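Local coordinates for protein D-galactonate dehydratase family member SEN1436 (Salmonella enterica subsp. enterica serovar Enteritidis, PDB 3TW9) that catalyses, at a low rate in vitro, the magnesium-dependent dehydration of D-gluconate to 2-dehydro-3-deoxy-D-gluconate, apparently without a significant role in gluconate degradation in vivo, at residues P357-A362 with G407-D411; P134-L139 with H365-S369. One frame throughout, in Å; residues are numbered along the deposited sequence.

How the interactions relate
Helix 357-369 serves two neighbours in turn. Its first half packs on the loop 407-411 in interaction 1, its second half on the short helix 135-138 in interaction 2, with the two centres about 11 Å apart. Along the chain the order is 134-139, 357-362, 365-369, 407-411, so the contacts interleave. They also touch: the carbonyl O of G407 probably accepts from V135 N, and that of L408 probably from H365 NE2. The C-terminal barrel helix, the loop after strand 399-401 and a short helix of the N-terminal domain are thereby joined in one buried seam.

Interaction 1 (P357-A362 with G407-D411); sequences PVGVCA and GLGID
I410 reaches from the loop to the first turns of helix 357-369, and its side chain can be followed outward atom by atom. I410 CB already lies 4.1 Å from C361 SG. There the chain forks. The CG2 branch of I410 turns to V358 and meets CG2 of that valine at 4.0 Å, the two side chains meeting at a slant. The other branch runs through CG1, anti to the backbone N (chi1 -167°), and carries its end methyl to a second pair of helix residues: I410 CD1 is 4.0 Å from C361 SG and 4.3 Å from P357 CB. One isoleucine thus engages three helix residues, spaced so that V358 takes one branch while P357 and C361, a helical turn apart, share the other.

L408 likewise uses two branches. L408 CD1 meets V358 CG1 at 4.0 Å, the two side chains crossing at about a right angle, and L408 CD2 lies 4.1 Å from A362 CA. V358 therefore serves both hydrophobic residues of the loop, with one methyl for each. In the mandelate racemase/muconate lactonizing enzyme family the C-terminal domain is a modified TIM barrel, and here a helix following barrel strand 346-347 is covered by the loop that comes after strand 399-401. D354, assigned to substrate binding, precedes this helix, its side chain about 10 Å from that of P357.

G409, at positive phi, separates L408 and I410, whose CB atoms both point toward the helix. C361 is flanked by both loop residues: its SG meets I410, and C361 CB is 3.7 Å from L408 O. The backbone of the loop is tied down from another direction, where L408 N donates a hydrogen bond to D125 OD1.

Interaction 2 (P134-L139 with H365-S369); sequences PVYDLL and HLDLS
The ring of Y136 is held between two aliphatic groups: P134 CB lies over one face, offset toward the rim, and L368 CD2 covers the opposite one. L368 CD2 makes a CH-pi contact with the Y136 ring, 3.6 Å from its centroid and 16° off the normal. The imidazole of H365 is met at its edge, where P134 CB and Y136 N both lie near its plane. The two rings are roughly parallel, with planes at 25°, but slid so far apart that they hardly overlap.

This is helix-to-helix packing at a junction of the enolase-type fold, where short helix 135-138, assigned to the N-terminal domain, sits against helix 357-369 of the C-terminal barrel domain. P134 occupies the N-cap position of the short helix, and L138 of that helix packs on L138 of the second subunit.

The one hydrogen bond between the segments runs from Y136 N to H365 ND1, 3.0 Å long with an N-H...N angle of 147°. Its donor is nearly in the imidazole plane. Accepting at ND1 is consistent with a proton on NE2, which is hydrogen-bonded to L408 O; together the two bonds fix the rotation of the ring and satisfy both nitrogens of this buried histidine. V135 packs beside it, with V135 CB 3.6 Å from H365 ND1.

Y136 reaches its place because CG stands between its own backbone N and carbonyl carbon, which brings the ring alongside L368, the two side chains pointing the same way. One turn on from V135, L139 carries the contact on: L139 CD1 meets L366 CD2 at 4.3 Å, and L139 CB rests 3.6 Å from S369 OG.

Interaction 1 (P357-A362 with G407-D411)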
loop_
_atom_site.group_PDB
_atom_site.type_symbol
_atom_site.label_atom_id
_atom_site.label_comp_id
_atom_site.label_asym_id
_atom_site.label_seq_id
_atom_site.Cartn_x
_atom_site.Cartn_y
_atom_site.Cartn_z
ATOM N N PRO C 357 -16.534 -6.095 18.208
ATOM C CA PRO C 357 -16.094 -7.306 17.515
ATOM C C PRO C 357 -15.906 -7.139 15.994
ATOM O O PRO C 357 -15.106 -7.870 15.383
ATOM C CB PRO C 357 -17.211 -8.305 17.849
ATOM C CG PRO C 357 -17.583 -7.885 19.280
ATOM C CD PRO C 357 -17.650 -6.372 19.145
ATOM N N VAL C 358 -16.617 -6.182 15.392
ATOM C CA VAL C 358 -16.429 -5.867 13.980
ATOM C C VAL C 358 -15.000 -5.301 13.763
ATOM O O VAL C 358 -14.294 -5.740 12.877
ATOM C CB VAL C 358 -17.479 -4.845 13.472
ATOM C CG1 VAL C 358 -17.253 -4.494 11.989
ATOM C CG2 VAL C 358 -18.925 -5.380 13.670
ATOM N N GLY C 359 -14.600 -4.334 14.583
ATOM C CA GLY C 359 -13.195 -3.848 14.581
ATOM C C GLY C 359 -12.179 -4.952 14.885
ATOM O O GLY C 359 -11.082 -4.969 14.327
ATOM N N VAL C 360 -12.529 -5.862 15.796
ATOM C CA VAL C 360 -11.641 -7.017 16.112
ATOM C C VAL C 360 -11.384 -7.833 14.839
ATOM O O VAL C 360 -10.239 -8.148 14.496
ATOM C CB VAL C 360 -12.219 -7.871 17.281
ATOM C CG1 VAL C 360 -11.443 -9.200 17.443
ATOM C CG2 VAL C 360 -12.135 -7.069 18.570
ATOM N N CYS C 361 -12.454 -8.129 14.111
ATOM C CA CYS C 361 -12.344 -8.848 12.838
ATOM C C CYS C 361 -11.594 -8.039 11.779
ATOM O O CYS C 361 -10.784 -8.595 11.072
ATOM C CB CYS C 361 -13.707 -9.281 12.313
ATOM S SG CYS C 361 -14.505 -10.550 13.354
ATOM N N ALA C 362 -11.840 -6.733 11.693
ATOM C CA ALA C 362 -11.112 -5.890 10.738
ATOM C C ALA C 362 -9.597 -5.966 10.959
ATOM O O ALA C 362 -8.875 -6.197 9.980
ATOM C CB ALA C 362 -11.566 -4.449 10.833
ATOM N N GLY C 407 -16.897 -11.358 3.396
ATOM C CA GLY C 407 -16.833 -10.085 4.099
ATOM C C GLY C 407 -15.935 -10.154 5.326
ATOM O O GLY C 407 -14.901 -10.819 5.320
ATOM N N LEU C 408 -16.344 -9.478 6.389
ATOM C CA LEU C 408 -15.637 -9.565 7.667
ATOM C C LEU C 408 -15.997 -10.802 8.500
ATOM O O LEU C 408 -15.380 -11.044 9.547
ATOM C CB LEU C 408 -15.821 -8.275 8.494
ATOM C CG LEU C 408 -15.222 -6.998 7.859
ATOM C CD1 LEU C 408 -15.698 -5.717 8.570
ATOM C CD2 LEU C 408 -13.687 -7.061 7.807
ATOM N N GLY C 409 -16.990 -11.573 8.034
ATOM C CA GLY C 409 -17.452 -12.797 8.741
ATOM C C GLY C 409 -18.116 -12.553 10.092
ATOM O O GLY C 409 -18.095 -13.402 10.996
ATOM N N ILE C 410 -18.707 -11.379 10.243
ATOM C CA ILE C 410 -19.262 -10.963 11.523
ATOM C C ILE C 410 -20.651 -10.426 11.252
ATOM O O ILE C 410 -20.918 -9.911 10.167
ATOM C CB ILE C 410 -18.353 -9.854 12.192
ATOM C CG1 ILE C 410 -18.706 -9.610 13.666
ATOM C CG2 ILE C 410 -18.365 -8.542 11.369
ATOM C CD1 ILE C 410 -18.345 -10.725 14.544
ATOM N N ASP C 411 -21.545 -10.568 12.222
ATOM C CA ASP C 411 -22.837 -9.930 12.097
ATOM C C ASP C 411 -23.180 -9.244 13.406
ATOM O O ASP C 411 -22.420 -9.327 14.365
ATOM C CB ASP C 411 -23.917 -10.928 11.650
ATOM C CG ASP C 411 -24.959 -10.287 10.718
ATOM O OD1 ASP C 411 -25.235 -9.073 10.842
ATOM O OD2 ASP C 411 -25.515 -11.002 9.864
#

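Interaction 2 (P134-L139 with H365-S369)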
loop_
_atom_site.group_PDB
_atom_site.type_symbol
_atom_site.label_atom_id
_atom_site.label_comp_id
_atom_site.label_asym_id
_atom_site.label_seq_id
_atom_site.Cartn_x
_atom_site.Cartn_y
_atom_site.Cartn_z
ATOM N N PRO C 134 -13.703 -13.748 2.040
ATOM C CA PRO C 134 -13.349 -12.965 3.193
ATOM C C PRO C 134 -12.574 -11.734 2.737
ATOM O O PRO C 134 -11.965 -11.764 1.664
ATOM C CB PRO C 134 -12.438 -13.897 3.978
ATOM C CG PRO C 134 -12.846 -15.279 3.571
ATOM C CD PRO C 134 -13.162 -15.124 2.127
ATOM N N VAL C 135 -12.604 -10.668 3.543
ATOM C CA VAL C 135 -11.828 -9.467 3.236
ATOM C C VAL C 135 -10.323 -9.793 3.088
ATOM O O VAL C 135 -9.680 -9.267 2.173
ATOM C CB VAL C 135 -12.097 -8.315 4.260
ATOM C CG1 VAL C 135 -11.095 -7.174 4.097
ATOM C CG2 VAL C 135 -13.507 -7.754 4.061
ATOM N N TYR C 136 -9.772 -10.677 3.937
ATOM C CA TYR C 136 -8.350 -11.075 3.800
ATOM C C TYR C 136 -8.048 -11.637 2.414
ATOM O O TYR C 136 -6.957 -11.463 1.899
ATOM C CB TYR C 136 -7.856 -12.019 4.927
ATOM C CG TYR C 136 -8.533 -13.399 5.002
ATOM C CD1 TYR C 136 -8.221 -14.422 4.096
ATOM C CD2 TYR C 136 -9.424 -13.688 6.037
ATOM C CE1 TYR C 136 -8.824 -15.681 4.198
ATOM C CE2 TYR C 136 -10.025 -14.948 6.155
ATOM C CZ TYR C 136 -9.718 -15.933 5.234
ATOM O OH TYR C 136 -10.321 -17.162 5.357
ATOM N N ASP C 137 -9.032 -12.285 1.784
ATOM C CA ASP C 137 -8.822 -12.825 0.447
ATOM C C ASP C 137 -8.868 -11.744 -0.624
ATOM O O ASP C 137 -8.110 -11.817 -1.593
ATOM C CB ASP C 137 -9.842 -13.948 0.133
ATOM C CG ASP C 137 -9.357 -15.322 0.564
ATOM O OD1 ASP C 137 -8.141 -15.515 0.811
ATOM O OD2 ASP C 137 -10.205 -16.223 0.655
ATOM N N LEU C 138 -9.715 -10.723 -0.441
ATOM C CA LEU C 138 -9.688 -9.545 -1.343
ATOM C C LEU C 138 -8.325 -8.832 -1.327
ATOM O O LEU C 138 -7.859 -8.312 -2.357
ATOM C CB LEU C 138 -10.742 -8.510 -0.944
ATOM C CG LEU C 138 -12.211 -8.924 -1.011
ATOM C CD1 LEU C 138 -13.066 -7.783 -0.508
ATOM C CD2 LEU C 138 -12.537 -9.244 -2.443
ATOM N N LEU C 139 -7.707 -8.832 -0.151
ATOM C CA LEU C 139 -6.476 -8.082 0.103
ATOM C C LEU C 139 -5.185 -8.836 -0.249
ATOM O O LEU C 139 -4.089 -8.283 -0.092
ATOM C CB LEU C 139 -6.462 -7.624 1.562
ATOM C CG LEU C 139 -7.547 -6.622 1.989
ATOM C CD1 LEU C 139 -7.441 -6.325 3.464
ATOM C CD2 LEU C 139 -7.481 -5.314 1.174
ATOM N N HIS C 365 -8.391 -9.468 9.662
ATOM C CA HIS C 365 -8.325 -9.542 8.189
ATOM C C HIS C 365 -7.118 -8.807 7.611
ATOM O O HIS C 365 -6.481 -9.282 6.670
ATOM C CB HIS C 365 -9.609 -9.028 7.531
ATOM C CG HIS C 365 -10.748 -9.994 7.626
ATOM N ND1 HIS C 365 -11.065 -10.872 6.618
ATOM C CD2 HIS C 365 -11.624 -10.250 8.629
ATOM C CE1 HIS C 365 -12.091 -11.619 6.984
ATOM N NE2 HIS C 365 -12.444 -11.266 8.204
ATOM N N LEU C 366 -6.818 -7.643 8.177
ATOM C CA LEU C 366 -5.544 -6.987 7.866
ATOM C C LEU C 366 -4.371 -7.895 8.261
ATOM O O LEU C 366 -3.473 -8.127 7.449
ATOM C CB LEU C 366 -5.472 -5.645 8.586
ATOM C CG LEU C 366 -6.430 -4.568 8.050
ATOM C CD1 LEU C 366 -6.560 -3.479 9.069
ATOM C CD2 LEU C 366 -5.972 -3.979 6.712
ATOM N N ASP C 367 -4.395 -8.421 9.484
ATOM C CA ASP C 367 -3.302 -9.236 10.022
ATOM C C ASP C 367 -3.004 -10.428 9.098
ATOM O O ASP C 367 -1.853 -10.728 8.826
ATOM C CB ASP C 367 -3.711 -9.827 11.372
ATOM C CG ASP C 367 -3.720 -8.823 12.478
ATOM O OD1 ASP C 367 -3.014 -7.773 12.389
ATOM O OD2 ASP C 367 -4.418 -9.091 13.473
ATOM N N LEU C 368 -4.053 -11.119 8.648
ATOM C CA LEU C 368 -3.882 -12.335 7.836
ATOM C C LEU C 368 -3.318 -12.038 6.454
ATOM O O LEU C 368 -2.639 -12.890 5.854
ATOM C CB LEU C 368 -5.219 -13.105 7.735
ATOM C CG LEU C 368 -5.288 -14.629 7.778
ATOM C CD1 LEU C 368 -4.466 -15.272 8.910
ATOM C CD2 LEU C 368 -6.750 -15.057 7.867
ATOM N N SER C 369 -3.550 -10.819 5.954
ATOM C CA SER C 369 -3.126 -10.459 4.611
ATOM C C SER C 369 -1.850 -9.600 4.526
ATOM O O SER C 369 -1.475 -9.201 3.433
ATOM C CB SER C 369 -4.263 -9.758 3.851
ATOM O OG SER C 369 -4.701 -8.630 4.579
#